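Local coordinates for C3-degrading proteinase (CppA protein) (Streptococcus pneumoniae, PDB 3E0R) that probably acts as a proteinase that degrades complement C3 and has two regions related to the glyoxalase clan, at residues N83-D95 with P137-S149. Sequence-based numbering, arbitrary orientation.
Sequences NPLEIEGILSKTD and PEFQTDLASISLS
The linker between strands 131-132 and 151-159 wraps as an irregular strap around the outward side of helix 84-91, in the CppA N-terminal family region of the glyoxalase clan, and Glu86 and Phe139 carry much of the grip. Near the start of the helix the carboxylate of Glu86 takes two bonds from Ser149. The backbone N of Ser149 donates to Glu86 OE1 over 3.0 Å, arriving from above the carboxylate plane, about 41° out of it, while Ser149 OG donates to the syn lone pair of OE2. With chi1 at 78°, Ser149 OG sits between its own backbone N and carbonyl carbon, within reach of OE2 while the N-H serves OE1; the pair of bonds fixes how the carboxylate is turned. Leu143 CD1 packs on the aliphatic part of the same glutamate, 3.8 Å from Glu86 CG, and Leu148 CD2 meets Ile90 CD1 at 3.7 Å, the two side chains crossing at about a right angle. About one turn after Glu86, Thr141 OG1 lies 3.8 Å from Gly89 CA, so the strap passes close to the helix backbone. Toward the C-terminal end, Leu91 and Phe139 lie side by side, pointing the same way. Leu91 CB makes an off-centre CH-pi contact, 4.2 Å from the centroid of the Phe139 ring and 30° off its normal; Leu91 CD1 lies over the same face, beside CE2 and CZ, while CB sits nearest CD2. Ser92 CB approaches Phe139 O at 3.3 Å, and Lys93 CG touches Ile146 CG2. The Phe139 ring also meets Tyr107 edge-to-face, tying the strap to strand 107-112. Ile87, Ile90 and Leu91 pack on Phe109 of that strand, so the helix lies between sheet and strap, while Glu86 and Leu148 both touch Val81 of strand 74-81.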
# COMPACT_ATOMS: atom_id res chain seq x y z
N ASN A 83 1.90 -16.37 -8.60
CA ASN A 83 2.90 -17.35 -9.00
C ASN A 83 4.18 -17.15 -8.15
O ASN A 83 4.77 -16.06 -8.15
CB ASN A 83 3.21 -17.28 -10.51
CG ASN A 83 4.14 -18.44 -11.01
OD1 ASN A 83 4.81 -19.17 -10.22
ND2 ASN A 83 4.17 -18.62 -12.33
N PRO A 84 4.57 -18.18 -7.38
CA PRO A 84 5.75 -17.97 -6.54
C PRO A 84 7.07 -17.86 -7.34
O PRO A 84 8.00 -17.17 -6.91
CB PRO A 84 5.77 -19.21 -5.60
CG PRO A 84 4.47 -19.92 -5.85
CD PRO A 84 4.00 -19.53 -7.21
N LEU A 85 7.13 -18.51 -8.49
CA LEU A 85 8.32 -18.39 -9.33
C LEU A 85 8.53 -16.97 -9.85
O LEU A 85 9.59 -16.65 -10.35
CB LEU A 85 8.27 -19.39 -10.49
CG LEU A 85 8.12 -20.85 -10.07
CD1 LEU A 85 8.15 -21.70 -11.33
CD2 LEU A 85 9.20 -21.24 -9.04
N GLU A 86 7.52 -16.11 -9.73
CA GLU A 86 7.74 -14.72 -10.08
C GLU A 86 8.55 -14.01 -9.01
O GLU A 86 9.31 -13.12 -9.37
CB GLU A 86 6.43 -13.98 -10.39
CG GLU A 86 5.72 -14.56 -11.57
CD GLU A 86 4.34 -14.00 -11.75
OE1 GLU A 86 3.95 -13.03 -11.05
OE2 GLU A 86 3.62 -14.54 -12.63
N ILE A 87 8.42 -14.39 -7.73
CA ILE A 87 9.29 -13.82 -6.66
C ILE A 87 10.78 -14.18 -6.86
O ILE A 87 11.69 -13.37 -6.61
CB ILE A 87 8.84 -14.24 -5.22
CG1 ILE A 87 7.48 -13.61 -4.88
CG2 ILE A 87 9.92 -13.84 -4.13
CD1 ILE A 87 6.82 -14.22 -3.69
N GLU A 88 11.02 -15.41 -7.31
CA GLU A 88 12.36 -15.90 -7.57
C GLU A 88 12.95 -15.22 -8.80
O GLU A 88 14.17 -15.08 -8.90
CB GLU A 88 12.36 -17.43 -7.73
CG GLU A 88 11.70 -18.18 -6.54
CD GLU A 88 11.97 -19.70 -6.50
OE1 GLU A 88 12.48 -20.30 -7.50
OE2 GLU A 88 11.64 -20.30 -5.45
N GLY A 89 12.09 -14.83 -9.74
CA GLY A 89 12.51 -14.07 -10.90
C GLY A 89 13.03 -12.70 -10.50
O GLY A 89 14.11 -12.27 -10.93
N ILE A 90 12.24 -12.02 -9.66
CA ILE A 90 12.63 -10.74 -9.07
C ILE A 90 13.98 -10.84 -8.35
O ILE A 90 14.86 -10.02 -8.60
CB ILE A 90 11.55 -10.20 -8.07
CG1 ILE A 90 10.21 -9.90 -8.76
CG2 ILE A 90 12.01 -8.91 -7.37
CD1 ILE A 90 9.09 -9.75 -7.66
N LEU A 91 14.14 -11.84 -7.49
CA LEU A 91 15.39 -11.98 -6.70
C LEU A 91 16.61 -12.29 -7.60
O LEU A 91 17.72 -11.80 -7.34
CB LEU A 91 15.20 -13.02 -5.61
CG LEU A 91 14.28 -12.55 -4.47
CD1 LEU A 91 13.78 -13.73 -3.65
CD2 LEU A 91 14.97 -11.47 -3.58
N SER A 92 16.39 -13.04 -8.68
CA SER A 92 17.44 -13.31 -9.67
C SER A 92 18.01 -12.02 -10.27
O SER A 92 19.11 -12.03 -10.82
CB SER A 92 16.94 -14.24 -10.80
OG SER A 92 16.10 -13.56 -11.70
N LYS A 93 17.28 -10.91 -10.15
CA LYS A 93 17.68 -9.65 -10.78
C LYS A 93 18.14 -8.53 -9.82
O LYS A 93 18.79 -7.59 -10.27
CB LYS A 93 16.53 -9.13 -11.68
CG LYS A 93 16.25 -10.00 -12.89
CD LYS A 93 17.30 -9.82 -14.00
CE LYS A 93 17.19 -10.90 -15.10
NZ LYS A 93 17.66 -12.29 -14.68
N THR A 94 17.82 -8.64 -8.53
CA THR A 94 18.13 -7.55 -7.58
C THR A 94 19.23 -7.93 -6.61
O THR A 94 19.23 -9.02 -6.01
CB THR A 94 16.91 -7.16 -6.70
OG1 THR A 94 15.70 -7.44 -7.39
CG2 THR A 94 16.97 -5.68 -6.32
N ASP A 95 20.15 -6.99 -6.40
CA ASP A 95 21.20 -7.16 -5.40
C ASP A 95 20.75 -6.77 -3.97
O ASP A 95 21.37 -7.24 -3.01
CB ASP A 95 22.47 -6.39 -5.83
CG ASP A 95 23.03 -6.89 -7.18
OD1 ASP A 95 22.79 -8.08 -7.50
OD2 ASP A 95 23.70 -6.13 -7.94
N PRO A 137 20.58 -17.72 -1.15
CA PRO A 137 20.94 -18.55 -2.30
C PRO A 137 21.05 -17.74 -3.59
O PRO A 137 20.79 -16.53 -3.60
CB PRO A 137 19.78 -19.55 -2.41
CG PRO A 137 18.67 -18.98 -1.65
CD PRO A 137 19.14 -17.78 -0.88
N GLU A 138 21.45 -18.42 -4.65
CA GLU A 138 21.45 -17.88 -5.99
C GLU A 138 20.15 -18.35 -6.63
O GLU A 138 19.75 -19.51 -6.44
CB GLU A 138 22.66 -18.38 -6.79
CG GLU A 138 24.01 -18.17 -6.08
CD GLU A 138 25.16 -18.81 -6.83
OE1 GLU A 138 24.95 -19.22 -7.99
OE2 GLU A 138 26.28 -18.91 -6.28
N PHE A 139 19.50 -17.46 -7.38
CA PHE A 139 18.19 -17.74 -7.97
C PHE A 139 18.24 -17.80 -9.51
O PHE A 139 18.75 -16.88 -10.15
CB PHE A 139 17.16 -16.70 -7.51
CG PHE A 139 16.83 -16.80 -6.04
CD1 PHE A 139 15.91 -17.75 -5.58
CD2 PHE A 139 17.43 -15.95 -5.11
CE1 PHE A 139 15.60 -17.85 -4.24
CE2 PHE A 139 17.12 -16.04 -3.75
CZ PHE A 139 16.20 -16.99 -3.32
N GLN A 140 17.73 -18.89 -10.07
CA GLN A 140 17.64 -19.06 -11.52
C GLN A 140 16.22 -18.78 -11.96
O GLN A 140 15.31 -18.63 -11.13
CB GLN A 140 18.08 -20.46 -11.96
CG GLN A 140 19.60 -20.59 -12.10
CD GLN A 140 20.08 -22.02 -12.00
OE1 GLN A 140 20.70 -22.40 -11.01
NE2 GLN A 140 19.78 -22.82 -13.03
N THR A 141 16.02 -18.68 -13.26
CA THR A 141 14.71 -18.31 -13.79
C THR A 141 14.58 -18.71 -15.26
O THR A 141 15.41 -18.33 -16.10
CB THR A 141 14.40 -16.78 -13.54
OG1 THR A 141 13.03 -16.50 -13.81
CG2 THR A 141 15.29 -15.87 -14.39
N ASP A 142 13.56 -19.53 -15.54
CA ASP A 142 13.14 -19.82 -16.92
C ASP A 142 12.06 -18.84 -17.40
O ASP A 142 11.57 -18.97 -18.50
CB ASP A 142 12.62 -21.26 -17.03
CG ASP A 142 13.70 -22.32 -16.81
OD1 ASP A 142 14.55 -22.15 -15.90
OD2 ASP A 142 13.70 -23.32 -17.55
N LEU A 143 11.70 -17.85 -16.57
CA LEU A 143 10.71 -16.83 -16.96
C LEU A 143 11.33 -15.75 -17.88
O LEU A 143 12.51 -15.40 -17.73
CB LEU A 143 10.05 -16.17 -15.73
CG LEU A 143 8.79 -16.77 -15.08
CD1 LEU A 143 8.39 -15.94 -13.84
CD2 LEU A 143 7.62 -16.83 -16.05
N ALA A 144 10.54 -15.26 -18.84
CA ALA A 144 10.99 -14.28 -19.85
C ALA A 144 10.72 -12.81 -19.45
O ALA A 144 11.08 -11.89 -20.20
CB ALA A 144 10.34 -14.59 -21.23
N SER A 145 10.10 -12.59 -18.29
CA SER A 145 9.79 -11.24 -17.81
C SER A 145 9.70 -11.19 -16.29
O SER A 145 9.09 -12.09 -15.70
CB SER A 145 8.46 -10.77 -18.41
OG SER A 145 8.15 -9.48 -17.96
N ILE A 146 10.26 -10.16 -15.66
CA ILE A 146 10.08 -10.01 -14.19
C ILE A 146 8.69 -9.54 -13.79
O ILE A 146 8.31 -9.60 -12.61
CB ILE A 146 11.08 -9.02 -13.52
CG1 ILE A 146 10.80 -7.57 -13.97
CG2 ILE A 146 12.56 -9.51 -13.74
CD1 ILE A 146 11.38 -6.52 -13.05
N SER A 147 7.92 -9.06 -14.75
CA SER A 147 6.62 -8.50 -14.44
C SER A 147 5.78 -9.46 -13.62
O SER A 147 5.69 -10.63 -13.96
CB SER A 147 5.91 -8.05 -15.71
OG SER A 147 6.42 -6.77 -16.08
N LEU A 148 5.24 -8.96 -12.50
CA LEU A 148 4.29 -9.70 -11.67
C LEU A 148 3.00 -9.77 -12.45
O LEU A 148 2.44 -8.73 -12.79
CB LEU A 148 4.03 -9.04 -10.30
CG LEU A 148 5.16 -9.07 -9.27
CD1 LEU A 148 4.78 -8.33 -8.00
CD2 LEU A 148 5.67 -10.50 -8.93
N SER A 149 2.55 -10.99 -12.74
CA SER A 149 1.30 -11.18 -13.49
C SER A 149 0.05 -10.82 -12.69
O SER A 149 -0.79 -10.07 -13.19
CB SER A 149 1.19 -12.59 -14.07
OG SER A 149 0.81 -13.50 -13.06